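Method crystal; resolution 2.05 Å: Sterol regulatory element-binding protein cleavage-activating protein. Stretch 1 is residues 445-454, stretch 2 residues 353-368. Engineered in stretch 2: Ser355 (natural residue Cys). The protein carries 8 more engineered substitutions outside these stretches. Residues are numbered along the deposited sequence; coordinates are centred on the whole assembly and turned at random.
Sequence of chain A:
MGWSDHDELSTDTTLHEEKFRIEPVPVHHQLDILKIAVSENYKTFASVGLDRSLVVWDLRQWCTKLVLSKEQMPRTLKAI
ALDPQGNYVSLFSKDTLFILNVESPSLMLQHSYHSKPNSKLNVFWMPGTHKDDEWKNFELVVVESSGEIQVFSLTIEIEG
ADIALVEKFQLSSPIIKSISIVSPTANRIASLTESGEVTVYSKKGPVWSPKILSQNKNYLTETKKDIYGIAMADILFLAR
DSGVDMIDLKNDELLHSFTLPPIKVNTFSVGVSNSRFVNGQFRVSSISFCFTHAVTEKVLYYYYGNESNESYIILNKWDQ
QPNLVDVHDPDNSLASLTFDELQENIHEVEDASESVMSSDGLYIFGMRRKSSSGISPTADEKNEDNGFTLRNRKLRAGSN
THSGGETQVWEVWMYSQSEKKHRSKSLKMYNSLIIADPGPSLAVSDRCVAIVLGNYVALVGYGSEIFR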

# COMPACT_ATOMS: atom_id res chain seq x y z
N SER A 445 -6.55 -3.99 -5.49
CA SER A 445 -6.13 -4.85 -6.54
C SER A 445 -5.61 -3.93 -7.67
O SER A 445 -5.68 -2.70 -7.56
CB SER A 445 -7.29 -5.73 -7.07
OG SER A 445 -8.14 -5.09 -8.04
N ASP A 446 -5.10 -4.56 -8.73
CA ASP A 446 -4.70 -3.87 -9.94
C ASP A 446 -5.86 -3.09 -10.66
O ASP A 446 -5.60 -2.26 -11.55
CB ASP A 446 -4.09 -4.85 -10.89
CG ASP A 446 -2.72 -5.36 -10.43
OD1 ASP A 446 -2.09 -4.79 -9.52
OD2 ASP A 446 -2.24 -6.35 -11.07
N ARG A 447 -7.10 -3.36 -10.32
CA ARG A 447 -8.22 -2.65 -10.90
C ARG A 447 -9.26 -2.17 -9.90
O ARG A 447 -10.41 -1.89 -10.26
CB ARG A 447 -8.95 -3.56 -11.90
CG ARG A 447 -8.14 -3.95 -13.14
CD ARG A 447 -9.03 -4.86 -14.05
NE ARG A 447 -8.25 -5.86 -14.75
CZ ARG A 447 -8.64 -7.10 -15.04
NH1 ARG A 447 -9.83 -7.61 -14.68
NH2 ARG A 447 -7.79 -7.86 -15.71
N CYS A 448 -8.92 -2.14 -8.64
CA CYS A 448 -9.93 -1.81 -7.63
C CYS A 448 -9.31 -1.13 -6.42
O CYS A 448 -8.15 -1.40 -6.04
CB CYS A 448 -10.71 -3.05 -7.19
SG CYS A 448 -12.25 -2.65 -6.38
N VAL A 449 -10.08 -0.23 -5.85
CA VAL A 449 -9.72 0.59 -4.75
C VAL A 449 -10.83 0.60 -3.71
O VAL A 449 -12.00 0.36 -4.02
CB VAL A 449 -9.44 1.92 -5.45
CG1 VAL A 449 -10.47 3.02 -5.37
CG2 VAL A 449 -8.02 2.11 -5.84
N ALA A 450 -10.44 0.83 -2.48
CA ALA A 450 -11.36 1.12 -1.38
C ALA A 450 -11.22 2.59 -0.97
O ALA A 450 -10.09 3.09 -0.74
CB ALA A 450 -11.07 0.22 -0.17
N ILE A 451 -12.36 3.26 -0.86
CA ILE A 451 -12.44 4.67 -0.47
C ILE A 451 -13.37 4.74 0.75
O ILE A 451 -14.52 4.38 0.67
CB ILE A 451 -13.01 5.57 -1.59
CG1 ILE A 451 -12.04 5.55 -2.77
CG2 ILE A 451 -13.12 7.01 -1.09
CD1 ILE A 451 -12.51 6.33 -3.98
N VAL A 452 -12.87 5.27 1.87
CA VAL A 452 -13.68 5.45 3.08
C VAL A 452 -14.64 6.62 2.89
O VAL A 452 -14.27 7.71 2.40
CB VAL A 452 -12.80 5.67 4.32
CG1 VAL A 452 -13.59 6.12 5.55
CG2 VAL A 452 -12.07 4.37 4.67
N LEU A 453 -15.87 6.40 3.29
CA LEU A 453 -16.92 7.44 3.28
C LEU A 453 -17.48 7.52 4.67
O LEU A 453 -18.45 6.81 5.00
CB LEU A 453 -18.02 7.00 2.31
CG LEU A 453 -17.91 7.43 0.86
CD1 LEU A 453 -16.59 7.96 0.36
CD2 LEU A 453 -18.51 6.39 -0.10
N GLY A 454 -16.82 8.27 5.55
CA GLY A 454 -17.24 8.23 6.97
C GLY A 454 -17.09 6.92 7.69
O GLY A 454 -15.98 6.46 7.95
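Stretch 2 (353-368) SESVMSSDGLYIFGMR

At the centre, Val449 and Ile451 point toward stretch 2, whereas Ala450 between them points away. Val449 CG1 lies 3.7 Å from Val356 CG1 and 3.7 Å from Phe365 CB, so it touches both strands of a beta hairpin. Ile451 CD1 reaches Met367 CG at 3.7 Å, and Leu453 CD2 extends the apolar patch to Met367 CE at 4.0 Å.

Stretch 2 forms this hairpin from strands 354-357 and 363-368, which present side chains to strand 448-453. The hairpin pairing is internal, as in Val356 N to Phe365 O (2.9 Å) and Phe365 N to Val356 O (2.9 Å). Relative to strand 448-453, strand 354-357 runs nearly antiparallel (crossing angle 151°, closest axis approach 7.7 Å) and strand 363-368 nearly parallel (-26°, 8.0 Å). Axis separations this large, with no backbone hydrogen bonds between these strands and 448-453, indicate face-to-face packing through side chains.

At the other end, the two stretches come close enough for direct backbone contact: the CA atoms of Asp446 and Ser359 are 4.7 Å apart. In the type I turn Ser358-Gly361, Ser359 N donates to Ser445 O (3.1 Å, 177°), and Ser359 OG donates to Asp446 OD1 (2.6 Å). A water donates to Asp360 OD2 (2.7 Å) and Asp446 O (2.6 Å), bridging this polar edge.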

# COMPACT_ATOMS: atom_id res chain seq x y z
N SER A 353 -11.46 16.17 -4.64
CA SER A 353 -11.52 14.69 -4.73
C SER A 353 -10.62 13.99 -3.75
O SER A 353 -9.49 14.30 -3.62
CB SER A 353 -11.18 14.19 -6.14
OG SER A 353 -12.24 14.32 -7.02
N GLU A 354 -11.08 12.88 -3.22
CA GLU A 354 -10.19 11.93 -2.68
C GLU A 354 -9.86 11.00 -3.85
O GLU A 354 -10.76 10.40 -4.45
CB GLU A 354 -10.86 11.15 -1.56
CG GLU A 354 -10.10 9.99 -0.96
CD GLU A 354 -8.80 10.35 -0.19
OE1 GLU A 354 -8.47 11.58 -0.06
OE2 GLU A 354 -8.11 9.38 0.25
N SER A 355 -8.58 10.76 -4.09
CA SER A 355 -8.18 9.87 -5.16
C SER A 355 -7.13 8.86 -4.74
O SER A 355 -6.40 9.10 -3.80
CB SER A 355 -7.61 10.68 -6.31
OG SER A 355 -6.35 11.19 -6.05
N VAL A 356 -7.00 7.79 -5.51
CA VAL A 356 -6.07 6.76 -5.21
C VAL A 356 -5.85 5.90 -6.47
O VAL A 356 -6.78 5.65 -7.24
CB VAL A 356 -6.53 5.92 -4.03
CG1 VAL A 356 -7.98 5.42 -4.19
CG2 VAL A 356 -5.60 4.74 -3.73
N MET A 357 -4.62 5.50 -6.71
CA MET A 357 -4.35 4.60 -7.85
C MET A 357 -4.40 3.12 -7.50
O MET A 357 -4.15 2.72 -6.35
CB MET A 357 -3.04 4.94 -8.52
CG MET A 357 -1.78 4.67 -7.75
SD MET A 357 -0.33 5.29 -8.69
CE MET A 357 0.94 4.83 -7.62
N SER A 358 -4.71 2.33 -8.48
CA SER A 358 -4.68 0.90 -8.34
C SER A 358 -3.29 0.37 -8.04
O SER A 358 -2.28 1.09 -8.22
CB SER A 358 -5.23 0.26 -9.60
OG SER A 358 -4.40 0.55 -10.69
N SER A 359 -3.20 -0.90 -7.59
CA SER A 359 -1.91 -1.37 -7.08
C SER A 359 -0.82 -1.46 -8.15
O SER A 359 0.39 -1.42 -7.82
CB SER A 359 -2.09 -2.74 -6.39
OG SER A 359 -2.74 -3.58 -7.31
N ASP A 360 -1.19 -1.59 -9.42
CA ASP A 360 -0.18 -1.53 -10.49
C ASP A 360 0.01 -0.12 -11.14
O ASP A 360 0.76 0.01 -12.05
CB ASP A 360 -0.42 -2.56 -11.60
CG ASP A 360 -1.68 -2.34 -12.32
OD1 ASP A 360 -2.37 -1.34 -11.98
OD2 ASP A 360 -2.00 -3.11 -13.24
N GLY A 361 -0.62 0.89 -10.60
CA GLY A 361 -0.53 2.24 -11.11
C GLY A 361 -1.26 2.52 -12.42
O GLY A 361 -1.08 3.57 -13.04
N LEU A 362 -2.00 1.56 -12.93
CA LEU A 362 -2.63 1.74 -14.23
C LEU A 362 -3.94 2.56 -14.23
O LEU A 362 -4.30 3.14 -15.26
CB LEU A 362 -2.93 0.39 -14.92
CG LEU A 362 -1.71 -0.33 -15.49
CD1 LEU A 362 -2.16 -1.62 -16.19
CD2 LEU A 362 -1.00 0.58 -16.48
N TYR A 363 -4.67 2.55 -13.12
CA TYR A 363 -5.90 3.31 -13.00
C TYR A 363 -5.86 4.24 -11.77
O TYR A 363 -5.30 3.87 -10.66
CB TYR A 363 -7.05 2.37 -12.82
CG TYR A 363 -7.32 1.45 -13.97
CD1 TYR A 363 -8.09 1.86 -15.04
CD2 TYR A 363 -6.80 0.18 -14.00
CE1 TYR A 363 -8.31 1.08 -16.14
CE2 TYR A 363 -7.03 -0.64 -15.11
CZ TYR A 363 -7.79 -0.18 -16.16
OH TYR A 363 -8.07 -0.95 -17.22
N ILE A 364 -6.43 5.43 -11.95
CA ILE A 364 -6.71 6.31 -10.82
C ILE A 364 -8.23 6.35 -10.61
O ILE A 364 -8.99 6.48 -11.57
CB ILE A 364 -6.23 7.75 -11.07
CG1 ILE A 364 -4.82 7.77 -11.58
CG2 ILE A 364 -6.40 8.62 -9.80
CD1 ILE A 364 -4.46 9.08 -12.19
N PHE A 365 -8.67 6.29 -9.37
CA PHE A 365 -10.08 6.41 -9.04
C PHE A 365 -10.25 7.50 -8.05
O PHE A 365 -9.39 7.74 -7.21
CB PHE A 365 -10.63 5.12 -8.46
CG PHE A 365 -10.49 3.90 -9.39
CD1 PHE A 365 -11.45 3.64 -10.37
CD2 PHE A 365 -9.43 3.03 -9.27
CE1 PHE A 365 -11.36 2.53 -11.23
CE2 PHE A 365 -9.33 1.91 -10.13
CZ PHE A 365 -10.28 1.67 -11.12
N GLY A 366 -11.42 8.11 -8.08
CA GLY A 366 -11.70 9.14 -7.15
C GLY A 366 -13.15 9.36 -6.86
O GLY A 366 -13.99 8.93 -7.64
N MET A 367 -13.44 10.10 -5.76
CA MET A 367 -14.79 10.47 -5.40
C MET A 367 -14.81 11.91 -4.84
O MET A 367 -13.95 12.27 -4.03
CB MET A 367 -15.33 9.55 -4.32
CG MET A 367 -15.63 8.14 -4.78
SD MET A 367 -16.64 7.19 -3.60
CE MET A 367 -18.22 8.02 -3.70
N ARG A 368 -15.81 12.69 -5.21
CA ARG A 368 -16.07 14.04 -4.59
C ARG A 368 -17.54 14.27 -4.36
O ARG A 368 -18.36 13.84 -5.20
CB ARG A 368 -15.58 15.21 -5.43
CG ARG A 368 -15.77 15.08 -6.90
CD ARG A 368 -15.14 16.26 -7.61
NE ARG A 368 -15.93 17.44 -7.46
CZ ARG A 368 -16.76 17.91 -8.39
NH1 ARG A 368 -16.89 17.31 -9.59
NH2 ARG A 368 -17.45 18.99 -8.12
O HOH W 1 -4.63 -2.81 -13.95